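Local coordinates for protein purine nucleoside phosphorylase (Schistosoma mansoni, PDB 6BIF) that probably catalyses the reversible phosphorolysis of purine nucleosides such as inosine and guanosine, giving the free base and ribose 1-phosphate, at residues Ile115-Gly120 with Met221-Glu226; Glu191-Phe196 with Gly215-Gly220; Leu242-Ser247 with Glu260-Val265. All coordinates share one frame; numbering follows the deposited sequence.

Contact 1. Residues Ile115-Gly120 with Met221-Glu226. With DSJ (1-(4-amino-2-hydroxyphenyl)ethan-1-one), chain J; DMS (dimethyl sulfoxide), chain D.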
ATOM      1  N   ILE A 115      21.009  14.341  -2.005  1.00 18.32           N
ATOM      2  CA  ILE A 115      20.305  13.404  -2.888  1.00 18.44           C
ATOM      3  C   ILE A 115      19.744  14.107  -4.126  1.00 19.49           C
ATOM      4  O   ILE A 115      19.165  15.189  -4.018  1.00 19.98           O
ATOM      5  CB  ILE A 115      19.164  12.724  -2.110  1.00 19.57           C
ATOM      6  CG1 ILE A 115      19.707  12.035  -0.864  1.00 19.77           C
ATOM      7  CG2 ILE A 115      18.470  11.671  -2.971  1.00 25.71           C
ATOM      8  CD1 ILE A 115      18.621  11.534   0.051  1.00 21.98           C
ATOM      9  N   THR A 116      19.898  13.483  -5.312  1.00 18.98           N
ATOM     10  CA  THR A 116      19.204  13.940  -6.521  1.00 20.35           C
ATOM     11  C   THR A 116      18.399  12.799  -7.136  1.00 20.65           C
ATOM     12  O   THR A 116      18.690  11.610  -6.916  1.00 21.39           O
ATOM     13  CB  THR A 116      20.180  14.533  -7.587  1.00 22.05           C
ATOM     14  OG1 THR A 116      21.105  13.520  -8.042  1.00 22.70           O
ATOM     15  CG2 THR A 116      20.956  15.732  -7.023  1.00 22.87           C
ATOM     16  N   ASN A 117      17.353  13.182  -7.889  1.00 19.51           N
ATOM     17  CA  ASN A 117      16.539  12.250  -8.668  1.00 18.70           C
ATOM     18  C   ASN A 117      15.941  12.988  -9.865  1.00 19.32           C
ATOM     19  O   ASN A 117      15.984  14.219  -9.931  1.00 18.91           O
ATOM     20  CB  ASN A 117      15.404  11.640  -7.813  1.00 18.67           C
ATOM     21  CG  ASN A 117      14.406  12.674  -7.292  1.00 19.50           C
ATOM     22  OD1 ASN A 117      13.724  13.341  -8.065  1.00 20.26           O
ATOM     23  ND2 ASN A 117      14.276  12.764  -5.977  1.00 23.40           N
ATOM     24  N   LEU A 118      15.388  12.218 -10.824  1.00 18.37           N
ATOM     25  CA  LEU A 118      14.458  12.736 -11.821  1.00 18.83           C
ATOM     26  C   LEU A 118      13.024  12.392 -11.421  1.00 18.47           C
ATOM     27  O   LEU A 118      12.769  11.357 -10.801  1.00 19.19           O
ATOM     28  CB  LEU A 118      14.759  12.196 -13.218  1.00 21.08           C
ATOM     29  CG  LEU A 118      15.993  12.906 -13.840  1.00 24.72           C
ATOM     30  CD1 LEU A 118      17.180  12.018 -13.826  1.00 26.21           C
ATOM     31  CD2 LEU A 118      15.704  13.473 -15.210  1.00 27.13           C
ATOM     32  N   ALA A 119      12.079  13.269 -11.784  1.00 19.79           N
ATOM     33  CA  ALA A 119      10.688  13.096 -11.337  1.00 18.56           C
ATOM     34  C   ALA A 119       9.719  13.754 -12.315  1.00 18.99           C
ATOM     35  O   ALA A 119      10.108  14.565 -13.170  1.00 18.97           O
ATOM     36  CB  ALA A 119      10.486  13.689  -9.938  1.00 18.95           C
ATOM     37  N   GLY A 120       8.435  13.405 -12.171  1.00 17.96           N
ATOM     38  CA  GLY A 120       7.387  14.035 -12.967  1.00 20.61           C
ATOM     39  C   GLY A 120       6.797  15.241 -12.249  1.00 20.89           C
ATOM     40  O   GLY A 120       6.578  15.212 -11.031  1.00 19.70           O
ATOM     41  N   MET A 221       9.932   7.651  -7.871  1.00 14.44           N
ATOM     42  CA  MET A 221       9.990   6.264  -7.390  1.00 14.73           C
ATOM     43  C   MET A 221      11.192   5.996  -6.470  1.00 17.71           C
ATOM     44  O   MET A 221      11.595   4.831  -6.310  1.00 16.75           O
ATOM     45  CB  MET A 221      10.036   5.293  -8.571  1.00 17.01           C
ATOM     46  CG  MET A 221       8.875   5.373  -9.560  1.00 18.66           C
ATOM     47  SD  MET A 221       9.218   4.349 -11.011  1.00 17.68           S
ATOM     48  CE  MET A 221       7.922   4.907 -12.127  1.00 19.74           C
ATOM     49  N   SER A 222      11.778   7.034  -5.873  1.00 17.16           N
ATOM     50  CA  SER A 222      12.956   6.879  -5.013  1.00 17.36           C
ATOM     51  C   SER A 222      12.900   7.873  -3.851  1.00 18.43           C
ATOM     52  O   SER A 222      11.864   8.468  -3.554  1.00 16.03           O
ATOM     53  CB  SER A 222      14.242   7.088  -5.829  1.00 19.53           C
ATOM     54  OG  SER A 222      14.423   8.463  -6.163  1.00 20.39           O
ATOM     55  N   THR A 223      14.039   8.003  -3.168  1.00 17.76           N
ATOM     56  CA  THR A 223      14.391   9.116  -2.286  1.00 16.23           C
ATOM     57  C   THR A 223      13.730   9.035  -0.896  1.00 18.15           C
ATOM     58  O   THR A 223      14.450   9.080   0.115  1.00 17.42           O
ATOM     59  CB  THR A 223      14.091  10.440  -3.011  1.00 16.75           C
ATOM     60  OG1 THR A 223      14.889  10.514  -4.223  1.00 18.87           O
ATOM     61  CG2 THR A 223      14.452  11.641  -2.120  1.00 17.60           C
ATOM     62  N   VAL A 224      12.395   8.883  -0.816  1.00 15.68           N
ATOM     63  CA  VAL A 224      11.716   8.848   0.499  1.00 16.91           C
ATOM     64  C   VAL A 224      12.261   7.728   1.390  1.00 17.61           C
ATOM     65  O   VAL A 224      12.501   7.988   2.582  1.00 16.83           O
ATOM     66  CB  VAL A 224      10.193   8.799   0.309  1.00 18.01           C
ATOM     67  CG1 VAL A 224       9.436   8.468   1.597  1.00 18.09           C
ATOM     68  CG2 VAL A 224       9.692  10.148  -0.246  1.00 18.58           C
ATOM     69  N   PRO A 225      12.518   6.502   0.892  1.00 16.09           N
ATOM     70  CA  PRO A 225      13.114   5.466   1.779  1.00 14.99           C
ATOM     71  C   PRO A 225      14.448   5.896   2.378  1.00 14.95           C
ATOM     72  O   PRO A 225      14.625   5.802   3.601  1.00 16.56           O
ATOM     73  CB  PRO A 225      13.266   4.254   0.842  1.00 17.64           C
ATOM     74  CG  PRO A 225      12.174   4.454  -0.213  1.00 17.02           C
ATOM     75  CD  PRO A 225      12.220   5.953  -0.455  1.00 16.95           C
ATOM     76  N   GLU A 226      15.375   6.425   1.561  1.00 17.99           N
ATOM     77  CA  GLU A 226      16.676   6.860   2.097  1.00 20.04           C
ATOM     78  C   GLU A 226      16.531   8.025   3.075  1.00 18.80           C
ATOM     79  O   GLU A 226      17.264   8.092   4.087  1.00 17.50           O
ATOM     80  CB  GLU A 226      17.622   7.274   0.962  1.00 23.92           C
ATOM     81  CG  GLU A 226      17.864   6.300  -0.135  1.00 31.19           C
ATOM     82  CD  GLU A 226      16.883   6.487  -1.286  1.00 32.64           C
ATOM     83  OE1 GLU A 226      15.828   5.891  -1.174  1.00 31.66           O
ATOM     84  OE2 GLU A 226      17.137   7.245  -2.264  1.00 35.62           O
TER
HETATM   85  C7  DSJ J 309       9.150   9.137 -12.495  0.99 18.72           C
HETATM   86  C4  DSJ J 309       9.745  10.848 -14.632  0.99 20.47           C
HETATM   87  C5  DSJ J 309       8.482  10.663 -14.236  0.99 18.85           C
HETATM   88  C6  DSJ J 309       8.179   9.755 -13.082  0.99 18.50           C
HETATM   89  C3  DSJ J 309      10.858  10.128 -13.918  0.99 21.66           C
HETATM   90  C2  DSJ J 309      10.580   9.316 -12.900  0.99 19.86           C
HETATM   91  C1  DSJ J 309      11.643   8.540 -12.149  0.99 24.57           C
HETATM   92  O   DSJ J 309      11.350   7.781 -11.262  0.99 23.38           O
HETATM   93  C   DSJ J 309      13.111   8.713 -12.532  0.99 26.24           C
HETATM   94  O1  DSJ J 309       8.880   8.294 -11.432  0.99 18.78           O
HETATM   95  N   DSJ J 309       7.390  11.309 -14.868  0.99 21.19           N
HETATM   96  S   DMS D 303      16.288   8.090 -10.037  1.00 39.99           S
HETATM   97  O   DMS D 303      16.612   9.297 -10.819  1.00 19.57           O
HETATM   98  C1  DMS D 303      17.752   7.071  -9.649  1.00 38.33           C
HETATM   99  C2  DMS D 303      15.031   8.256  -8.758  1.00 31.77           C
HETATM  100  O   HOH W   1      12.383   9.950  -8.480  1.00 19.76           O
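Thr223 OG1 accepts a hydrogen bond from Asn117 ND2 at 2.9 Å, the direct polar link between strand 112-121 of the mixed central sheet of the phosphorylase superfamily fold and the turn that leads into helix 224-232. The bond is bent, with 144° at the hydrogen, and the hydroxyl lies 23° out of the amide plane. Asn117 CG sits between its backbone N and carbonyl carbon (chi1 62°), which points the amide toward the turn, where it meets the Thr223 side chain at about a right angle. Asparagine suits this buried spot because its two ends serve different neighbours: OD1 is hydrogen-bonded to Ser241 OG on the adjacent strand while ND2 reaches the turn. Two residues earlier, Ile115 slides past Thr223, and Ile115 CG2 lies 4.0 Å from Thr223 OG1, an apolar cover beside the polar link. Glu226, in the first turn of the helix, forms a salt bridge with Arg86 through OE2, so the buried carboxylate has an opposite charge beside it. The end of the strand lines the ligand pocket. Leu118 N donates at 3.2 Å to the oxygen of a dimethyl sulfoxide, probably from the crystallisation liquor, which lies in what is probably the phosphate site, and Leu118 O accepts a hydrogen bond from a water at 2.7 Å. Glycine suits position 120 because a CB would run into the amino group of DSJ, whose N lies 3.3 Å from Gly120 CA.

Contact 2. Residues Glu191-Phe196 with Gly215-Gly220. With DSJ (1-(4-amino-2-hydroxyphenyl)ethan-1-one), chain J.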
ATOM      1  N   GLU A 191      10.427  25.160  -5.114  1.00 22.19           N
ATOM      2  CA  GLU A 191      10.342  24.257  -3.959  1.00 23.76           C
ATOM      3  C   GLU A 191       9.042  23.466  -4.033  1.00 24.26           C
ATOM      4  O   GLU A 191       8.090  23.884  -4.697  1.00 24.27           O
ATOM      5  CB  GLU A 191      10.417  25.028  -2.631  1.00 25.36           C
ATOM      6  CG  GLU A 191       9.300  26.002  -2.396  1.00 28.99           C
ATOM      7  CD  GLU A 191       9.405  26.678  -1.040  1.00 38.70           C
ATOM      8  OE1 GLU A 191      10.544  26.803  -0.518  1.00 41.78           O
ATOM      9  OE2 GLU A 191       8.347  27.055  -0.494  1.00 40.10           O
ATOM     10  N   GLY A 192       8.975  22.318  -3.353  1.00 19.92           N
ATOM     11  CA  GLY A 192       7.756  21.521  -3.470  1.00 21.41           C
ATOM     12  C   GLY A 192       7.749  20.223  -2.679  1.00 19.71           C
ATOM     13  O   GLY A 192       8.743  19.821  -2.071  1.00 21.12           O
ATOM     14  N   VAL A 193       6.561  19.593  -2.681  1.00 17.92           N
ATOM     15  CA  VAL A 193       6.277  18.339  -1.963  1.00 19.14           C
ATOM     16  C   VAL A 193       6.413  17.159  -2.929  1.00 19.12           C
ATOM     17  O   VAL A 193       5.795  17.151  -4.006  1.00 20.01           O
ATOM     18  CB  VAL A 193       4.865  18.387  -1.348  1.00 19.19           C
ATOM     19  CG1 VAL A 193       4.438  17.009  -0.783  1.00 21.16           C
ATOM     20  CG2 VAL A 193       4.763  19.501  -0.262  1.00 20.76           C
ATOM     21  N   TYR A 194       7.190  16.136  -2.531  1.00 18.65           N
ATOM     22  CA  TYR A 194       7.476  14.960  -3.362  1.00 19.38           C
ATOM     23  C   TYR A 194       6.546  13.808  -2.965  1.00 16.98           C
ATOM     24  O   TYR A 194       6.530  13.393  -1.797  1.00 17.53           O
ATOM     25  CB  TYR A 194       8.943  14.548  -3.195  1.00 19.07           C
ATOM     26  CG  TYR A 194       9.464  13.330  -3.974  1.00 17.53           C
ATOM     27  CD1 TYR A 194      10.240  13.494  -5.129  1.00 17.62           C
ATOM     28  CD2 TYR A 194       9.241  12.017  -3.535  1.00 18.00           C
ATOM     29  CE1 TYR A 194      10.763  12.412  -5.835  1.00 17.60           C
ATOM     30  CE2 TYR A 194       9.777  10.902  -4.255  1.00 18.67           C
ATOM     31  CZ  TYR A 194      10.528  11.108  -5.386  1.00 17.18           C
ATOM     32  OH  TYR A 194      11.054  10.023  -6.077  1.00 17.10           O
ATOM     33  N   ALA A 195       5.769  13.296  -3.930  1.00 16.96           N
ATOM     34  CA  ALA A 195       4.992  12.058  -3.732  1.00 18.84           C
ATOM     35  C   ALA A 195       5.795  10.830  -4.157  1.00 17.46           C
ATOM     36  O   ALA A 195       6.305  10.779  -5.284  1.00 16.69           O
ATOM     37  CB  ALA A 195       3.695  12.095  -4.535  1.00 19.96           C
ATOM     38  N   PHE A 196       5.835   9.811  -3.280  1.00 16.32           N
ATOM     39  CA  PHE A 196       6.518   8.532  -3.555  1.00 16.19           C
ATOM     40  C   PHE A 196       5.503   7.535  -4.150  1.00 17.70           C
ATOM     41  O   PHE A 196       4.598   7.068  -3.449  1.00 16.87           O
ATOM     42  CB  PHE A 196       7.151   8.009  -2.264  1.00 16.92           C
ATOM     43  CG  PHE A 196       7.915   6.660  -2.374  1.00 16.22           C
ATOM     44  CD1 PHE A 196       8.430   6.181  -3.576  1.00 18.85           C
ATOM     45  CD2 PHE A 196       8.101   5.877  -1.225  1.00 16.88           C
ATOM     46  CE1 PHE A 196       9.103   4.976  -3.635  1.00 17.92           C
ATOM     47  CE2 PHE A 196       8.797   4.662  -1.275  1.00 19.06           C
ATOM     48  CZ  PHE A 196       9.304   4.210  -2.487  1.00 17.28           C
ATOM     49  N   GLY A 215      -2.430  17.731  -3.441  1.00 27.87           N
ATOM     50  CA  GLY A 215      -1.409  18.668  -3.050  1.00 27.99           C
ATOM     51  C   GLY A 215       0.013  18.240  -3.334  1.00 28.52           C
ATOM     52  O   GLY A 215       0.942  18.826  -2.767  1.00 30.19           O
ATOM     53  N   CYS A 216       0.219  17.238  -4.180  1.00 25.07           N
ATOM     54  CA  CYS A 216       1.572  16.860  -4.587  1.00 24.04           C
ATOM     55  C   CYS A 216       2.090  17.828  -5.645  1.00 20.98           C
ATOM     56  O   CYS A 216       1.341  18.266  -6.530  1.00 24.78           O
ATOM     57  CB  CYS A 216       1.587  15.424  -5.133  1.00 24.68           C
ATOM     58  SG  CYS A 216       0.774  14.234  -4.033  1.00 28.82           S
ATOM     59  N   ASP A 217       3.377  18.186  -5.538  1.00 18.07           N
ATOM     60  CA  ASP A 217       4.028  19.016  -6.548  1.00 19.32           C
ATOM     61  C   ASP A 217       4.810  18.207  -7.582  1.00 20.57           C
ATOM     62  O   ASP A 217       4.855  18.609  -8.754  1.00 20.07           O
ATOM     63  CB  ASP A 217       4.961  20.013  -5.864  1.00 21.98           C
ATOM     64  CG  ASP A 217       4.193  21.035  -5.018  1.00 27.34           C
ATOM     65  OD1 ASP A 217       3.309  21.716  -5.584  1.00 31.85           O
ATOM     66  OD2 ASP A 217       4.441  21.138  -3.793  1.00 24.55           O
ATOM     67  N   VAL A 218       5.443  17.093  -7.174  1.00 18.42           N
ATOM     68  CA  VAL A 218       6.245  16.231  -8.046  1.00 17.47           C
ATOM     69  C   VAL A 218       5.987  14.792  -7.609  1.00 18.70           C
ATOM     70  O   VAL A 218       5.554  14.547  -6.489  1.00 18.86           O
ATOM     71  CB  VAL A 218       7.771  16.525  -8.010  1.00 19.82           C
ATOM     72  CG1 VAL A 218       8.079  18.028  -8.273  1.00 21.58           C
ATOM     73  CG2 VAL A 218       8.389  16.160  -6.704  1.00 24.42           C
ATOM     74  N   VAL A 219       6.267  13.830  -8.493  1.00 18.36           N
ATOM     75  CA  VAL A 219       6.093  12.401  -8.189  1.00 16.43           C
ATOM     76  C   VAL A 219       7.287  11.602  -8.728  1.00 17.33           C
ATOM     77  O   VAL A 219       7.758  11.840  -9.850  1.00 17.70           O
ATOM     78  CB  VAL A 219       4.771  11.858  -8.766  1.00 17.61           C
ATOM     79  CG1 VAL A 219       4.698  12.044 -10.288  1.00 18.90           C
ATOM     80  CG2 VAL A 219       4.604  10.393  -8.397  1.00 18.52           C
ATOM     81  N   GLY A 220       7.790  10.651  -7.922  1.00 16.41           N
ATOM     82  CA  GLY A 220       8.875   9.781  -8.357  1.00 17.44           C
ATOM     83  C   GLY A 220       8.912   8.484  -7.570  1.00 16.79           C
ATOM     84  O   GLY A 220       8.068   8.247  -6.696  1.00 17.28           O
TER
HETATM   85  C7  DSJ J 309       9.150   9.137 -12.495  0.99 18.72           C
HETATM   86  C4  DSJ J 309       9.745  10.848 -14.632  0.99 20.47           C
HETATM   87  C5  DSJ J 309       8.482  10.663 -14.236  0.99 18.85           C
HETATM   88  C6  DSJ J 309       8.179   9.755 -13.082  0.99 18.50           C
HETATM   89  C3  DSJ J 309      10.858  10.128 -13.918  0.99 21.66           C
HETATM   90  C2  DSJ J 309      10.580   9.316 -12.900  0.99 19.86           C
HETATM   91  C1  DSJ J 309      11.643   8.540 -12.149  0.99 24.57           C
HETATM   92  O   DSJ J 309      11.350   7.781 -11.262  0.99 23.38           O
HETATM   93  C   DSJ J 309      13.111   8.713 -12.532  0.99 26.24           C
HETATM   94  O1  DSJ J 309       8.880   8.294 -11.432  0.99 18.78           O
HETATM   95  N   DSJ J 309       7.390  11.309 -14.868  0.99 21.19           N
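With chi1 at -66°, CG of Asp217 stands beside its own backbone N and anti to the carbonyl carbon, and the carboxylate turns toward strand 189-196, where OD2 takes the Val193 N-H at 2.8 Å through its anti lone pair. Its other oxygen, OD1, is held by Asn123. Tyr194, with CG anti to the backbone N (chi1 180°), sends its ring along strand 218-220: CD1 meets Val218 CG2 at 3.6 Å, and OH comes within 3.2 Å of Gly220 CA, an approach helped by the lack of a side chain there. The same hydroxyl is hydrogen-bonded to Ser222 N.

Val193 O is gripped twice, by Asp217 N at 3.0 Å and Val218 N at 3.2 Å. Beyond it the parallel ladder runs regularly, Ala195 N to Val218 O at 2.9 Å and Gly220 N to Ala195 O at 3.0 Å. On the face away from Tyr194, small Ala195 packs its CB against Cys216 SG at 3.7 Å. The two strands and helix 205-213 make a beta-alpha-beta crossover, whose connection also carries Glu203, a hydrogen-bond partner of DSJ in what is probably the base pocket.

Contact 3. Residues Leu242-Ser247 with Glu260-Val265. With DSJ (1-(4-amino-2-hydroxyphenyl)ethan-1-one), chain J.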
ATOM      1  N   LEU A 242      14.983  16.837 -10.520  1.00 17.31           N
ATOM      2  CA  LEU A 242      15.069  17.402 -11.863  1.00 18.97           C
ATOM      3  C   LEU A 242      13.830  16.936 -12.626  1.00 19.20           C
ATOM      4  O   LEU A 242      13.571  15.728 -12.713  1.00 20.12           O
ATOM      5  CB  LEU A 242      16.357  16.967 -12.565  1.00 21.28           C
ATOM      6  CG  LEU A 242      16.519  17.270 -14.066  1.00 20.39           C
ATOM      7  CD1 LEU A 242      16.440  18.775 -14.401  1.00 21.69           C
ATOM      8  CD2 LEU A 242      17.838  16.683 -14.611  1.00 20.64           C
ATOM      9  N   ILE A 243      13.032  17.886 -13.115  1.00 17.96           N
ATOM     10  CA  ILE A 243      11.732  17.578 -13.718  1.00 19.05           C
ATOM     11  C   ILE A 243      11.905  17.091 -15.159  1.00 20.79           C
ATOM     12  O   ILE A 243      12.410  17.818 -16.013  1.00 20.31           O
ATOM     13  CB  ILE A 243      10.818  18.814 -13.664  1.00 20.92           C
ATOM     14  CG1 ILE A 243      10.661  19.306 -12.205  1.00 20.74           C
ATOM     15  CG2 ILE A 243       9.493  18.534 -14.314  1.00 21.01           C
ATOM     16  CD1 ILE A 243      10.077  18.255 -11.262  1.00 20.32           C
ATOM     17  N   ALA A 244      11.414  15.875 -15.449  1.00 20.92           N
ATOM     18  CA  ALA A 244      11.518  15.316 -16.801  1.00 20.21           C
ATOM     19  C   ALA A 244      10.401  15.797 -17.734  1.00 21.33           C
ATOM     20  O   ALA A 244      10.623  15.932 -18.947  1.00 20.41           O
ATOM     21  CB  ALA A 244      11.533  13.794 -16.714  1.00 20.92           C
ATOM     22  N   ASN A 245       9.224  16.102 -17.186  1.00 20.16           N
ATOM     23  CA  ASN A 245       7.994  16.321 -17.946  1.00 21.44           C
ATOM     24  C   ASN A 245       6.968  16.861 -16.970  1.00 23.37           C
ATOM     25  O   ASN A 245       7.143  16.717 -15.759  1.00 23.17           O
ATOM     26  CB  ASN A 245       7.492  15.021 -18.574  1.00 19.79           C
ATOM     27  CG  ASN A 245       7.002  14.017 -17.512  1.00 22.79           C
ATOM     28  OD1 ASN A 245       7.776  13.516 -16.691  1.00 24.27           O
ATOM     29  ND2 ASN A 245       5.702  13.754 -17.513  1.00 23.08           N
ATOM     30  N   ASN A 246       5.867  17.462 -17.490  1.00 20.48           N
ATOM     31  CA  ASN A 246       4.717  17.790 -16.643  1.00 19.95           C
ATOM     32  C   ASN A 246       3.619  16.775 -16.948  1.00 20.15           C
ATOM     33  O   ASN A 246       3.066  16.765 -18.054  1.00 21.54           O
ATOM     34  CB  ASN A 246       4.233  19.231 -16.849  1.00 21.87           C
ATOM     35  CG  ASN A 246       3.152  19.615 -15.845  1.00 23.80           C
ATOM     36  OD1 ASN A 246       2.035  19.107 -15.916  1.00 23.69           O
ATOM     37  ND2 ASN A 246       3.502  20.454 -14.856  1.00 23.09           N
ATOM     38  N   SER A 247       3.345  15.896 -15.985  1.00 19.78           N
ATOM     39  CA  SER A 247       2.417  14.792 -16.221  1.00 18.20           C
ATOM     40  C   SER A 247       0.978  15.261 -16.382  1.00 18.46           C
ATOM     41  O   SER A 247       0.169  14.555 -17.009  1.00 19.93           O
ATOM     42  CB  SER A 247       2.521  13.781 -15.080  1.00 22.89           C
ATOM     43  OG  SER A 247       3.795  13.165 -15.093  1.00 25.53           O
ATOM     44  N   GLU A 260      13.862   6.803 -22.119  1.00 23.26           N
ATOM     45  CA  GLU A 260      14.745   7.513 -23.049  1.00 29.00           C
ATOM     46  C   GLU A 260      14.578   9.024 -22.914  1.00 21.70           C
ATOM     47  O   GLU A 260      15.568   9.783 -22.922  1.00 22.33           O
ATOM     48  CB  GLU A 260      14.458   7.069 -24.485  1.00 44.73           C
ATOM     49  CG  GLU A 260      14.864   5.627 -24.794  1.00 61.39           C
ATOM     50  CD  GLU A 260      14.014   4.571 -24.065  1.00 71.11           C
ATOM     51  OE1 GLU A 260      12.785   4.758 -23.921  1.00 71.38           O
ATOM     52  OE2 GLU A 260      14.587   3.549 -23.632  1.00 75.67           O
ATOM     53  N   LYS A 261      13.338   9.484 -22.784  1.00 22.13           N
ATOM     54  CA  LYS A 261      13.099  10.915 -22.607  1.00 22.83           C
ATOM     55  C   LYS A 261      13.658  11.405 -21.268  1.00 22.57           C
ATOM     56  O   LYS A 261      14.204  12.516 -21.188  1.00 22.42           O
ATOM     57  CB  LYS A 261      11.602  11.228 -22.714  1.00 25.97           C
ATOM     58  CG  LYS A 261      10.964  10.985 -24.093  1.00 28.85           C
ATOM     59  CD  LYS A 261       9.456  11.293 -24.065  1.00 31.28           C
ATOM     60  CE  LYS A 261       8.805  11.185 -25.476  1.00 35.20           C
ATOM     61  NZ  LYS A 261       7.311  11.359 -25.409  1.00 37.07           N
ATOM     62  N   VAL A 262      13.549  10.583 -20.217  1.00 21.57           N
ATOM     63  CA  VAL A 262      14.093  10.930 -18.901  1.00 19.96           C
ATOM     64  C   VAL A 262      15.608  11.128 -18.985  1.00 21.36           C
ATOM     65  O   VAL A 262      16.160  12.108 -18.462  1.00 22.17           O
ATOM     66  CB  VAL A 262      13.727   9.839 -17.874  1.00 19.96           C
ATOM     67  CG1 VAL A 262      14.477  10.037 -16.558  1.00 23.69           C
ATOM     68  CG2 VAL A 262      12.220   9.816 -17.620  1.00 22.76           C
ATOM     69  N   LEU A 263      16.308  10.186 -19.621  1.00 21.60           N
ATOM     70  CA  LEU A 263      17.764  10.273 -19.701  1.00 21.89           C
ATOM     71  C   LEU A 263      18.215  11.433 -20.585  1.00 21.63           C
ATOM     72  O   LEU A 263      19.272  12.026 -20.328  1.00 22.39           O
ATOM     73  CB  LEU A 263      18.356   8.951 -20.205  1.00 23.47           C
ATOM     74  CG  LEU A 263      18.339   7.741 -19.238  1.00 25.75           C
ATOM     75  CD1 LEU A 263      19.106   6.557 -19.820  1.00 28.89           C
ATOM     76  CD2 LEU A 263      18.937   8.098 -17.867  1.00 28.50           C
ATOM     77  N   ALA A 264      17.427  11.805 -21.601  1.00 20.49           N
ATOM     78  CA  ALA A 264      17.792  12.978 -22.404  1.00 20.54           C
ATOM     79  C   ALA A 264      17.715  14.275 -21.599  1.00 20.78           C
ATOM     80  O   ALA A 264      18.552  15.166 -21.788  1.00 24.36           O
ATOM     81  CB  ALA A 264      16.911  13.057 -23.654  1.00 23.57           C
ATOM     82  N   VAL A 265      16.736  14.406 -20.696  1.00 18.82           N
ATOM     83  CA  VAL A 265      16.674  15.582 -19.824  1.00 20.99           C
ATOM     84  C   VAL A 265      17.848  15.583 -18.846  1.00 22.82           C
ATOM     85  O   VAL A 265      18.468  16.628 -18.591  1.00 23.34           O
ATOM     86  CB  VAL A 265      15.325  15.629 -19.086  1.00 21.48           C
ATOM     87  CG1 VAL A 265      15.292  16.777 -18.093  1.00 25.14           C
ATOM     88  CG2 VAL A 265      14.177  15.759 -20.102  1.00 22.13           C
TER
HETATM   89  C7  DSJ J 309       9.150   9.137 -12.495  0.99 18.72           C
HETATM   90  C4  DSJ J 309       9.745  10.848 -14.632  0.99 20.47           C
HETATM   91  C5  DSJ J 309       8.482  10.663 -14.236  0.99 18.85           C
HETATM   92  C6  DSJ J 309       8.179   9.755 -13.082  0.99 18.50           C
HETATM   93  C3  DSJ J 309      10.858  10.128 -13.918  0.99 21.66           C
HETATM   94  C2  DSJ J 309      10.580   9.316 -12.900  0.99 19.86           C
HETATM   95  C1  DSJ J 309      11.643   8.540 -12.149  0.99 24.57           C
HETATM   96  O   DSJ J 309      11.350   7.781 -11.262  0.99 23.38           O
HETATM   97  C   DSJ J 309      13.111   8.713 -12.532  0.99 26.24           C
HETATM   98  O1  DSJ J 309       8.880   8.294 -11.432  0.99 18.78           O
HETATM   99  N   DSJ J 309       7.390  11.309 -14.868  0.99 21.19           N
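Val265 turns its CB from helix 259-283 toward strand 236-246, and each of its methyls settles on a different backbone carbonyl. CG1, anti to the backbone N (chi1 175°), reaches Ile243 O at 3.7 Å and also meets Leu242 CG at 4.2 Å. CG2, on the other branch, comes to 3.7 Å from Ala244 O, whose polar need is met by Ser128 OG. A beta-branched residue fits well here, since its forked tip touches two successive peptides of the strand without needing a long chain.

One turn earlier in the helix, Val262 lies beside the strand rather than facing it, and its CG2 touches the CB of Ala244 at 4.1 Å; the same methyl lies 4.0 Å from the ring atom C3 of DSJ. The short side chain of Ala244 brings the strand close to both helix and ligand, so that alanine and valine together form an apolar wall of the pocket. No hydrogen bond joins the two segments; the contact rests on van der Waals packing.

Polar recognition begins at the next residue. Asn245 OD1 accepts from the amino N of DSJ at 2.9 Å, and the bond is nearly straight at 162°. Asn245 ND2 donates to Ser247 OG at 3.1 Å and is also hydrogen-bonded to Asp250, so the amide is fixed in the rotation that turns its oxygen to the ligand. Ser247 OG in turn is hydrogen-bonded to Glu203, itself a partner of DSJ, consistent with the base site of purine nucleoside phosphorylases.

The axes of strand 242-246 and helix segment 260-265 come within 8.2 Å, with 136° between their N-to-C directions; helix 259-283 thus packs on strand 236-246, which runs between parallel strand 112-121 and antiparallel strand 131-139.

How the contacts relate
All three contacts are largely buried and reach one mixed sheet, contact 2 from within it, contacts 1 and 3 by packing a turn or a helix against it. The centre of contact 1 lies about 5 Å from the centre of the chain, those of contacts 2 and 3 about 14 and 17 Å. Their chemistry follows their place: contact 2 is a backbone ladder, contact 1 a side-chain link from strand to turn, and contact 3 apolar helix-on-strand packing. Strand 112-121 joins them, pairing with 218-220, probably through Gly120 N to Val219 O, and with 236-246, probably through Leu242 N to Asn117 O. The strand ends converge on DSJ, which touches all three and is hydrogen-bonded by Asn245 of contact 3.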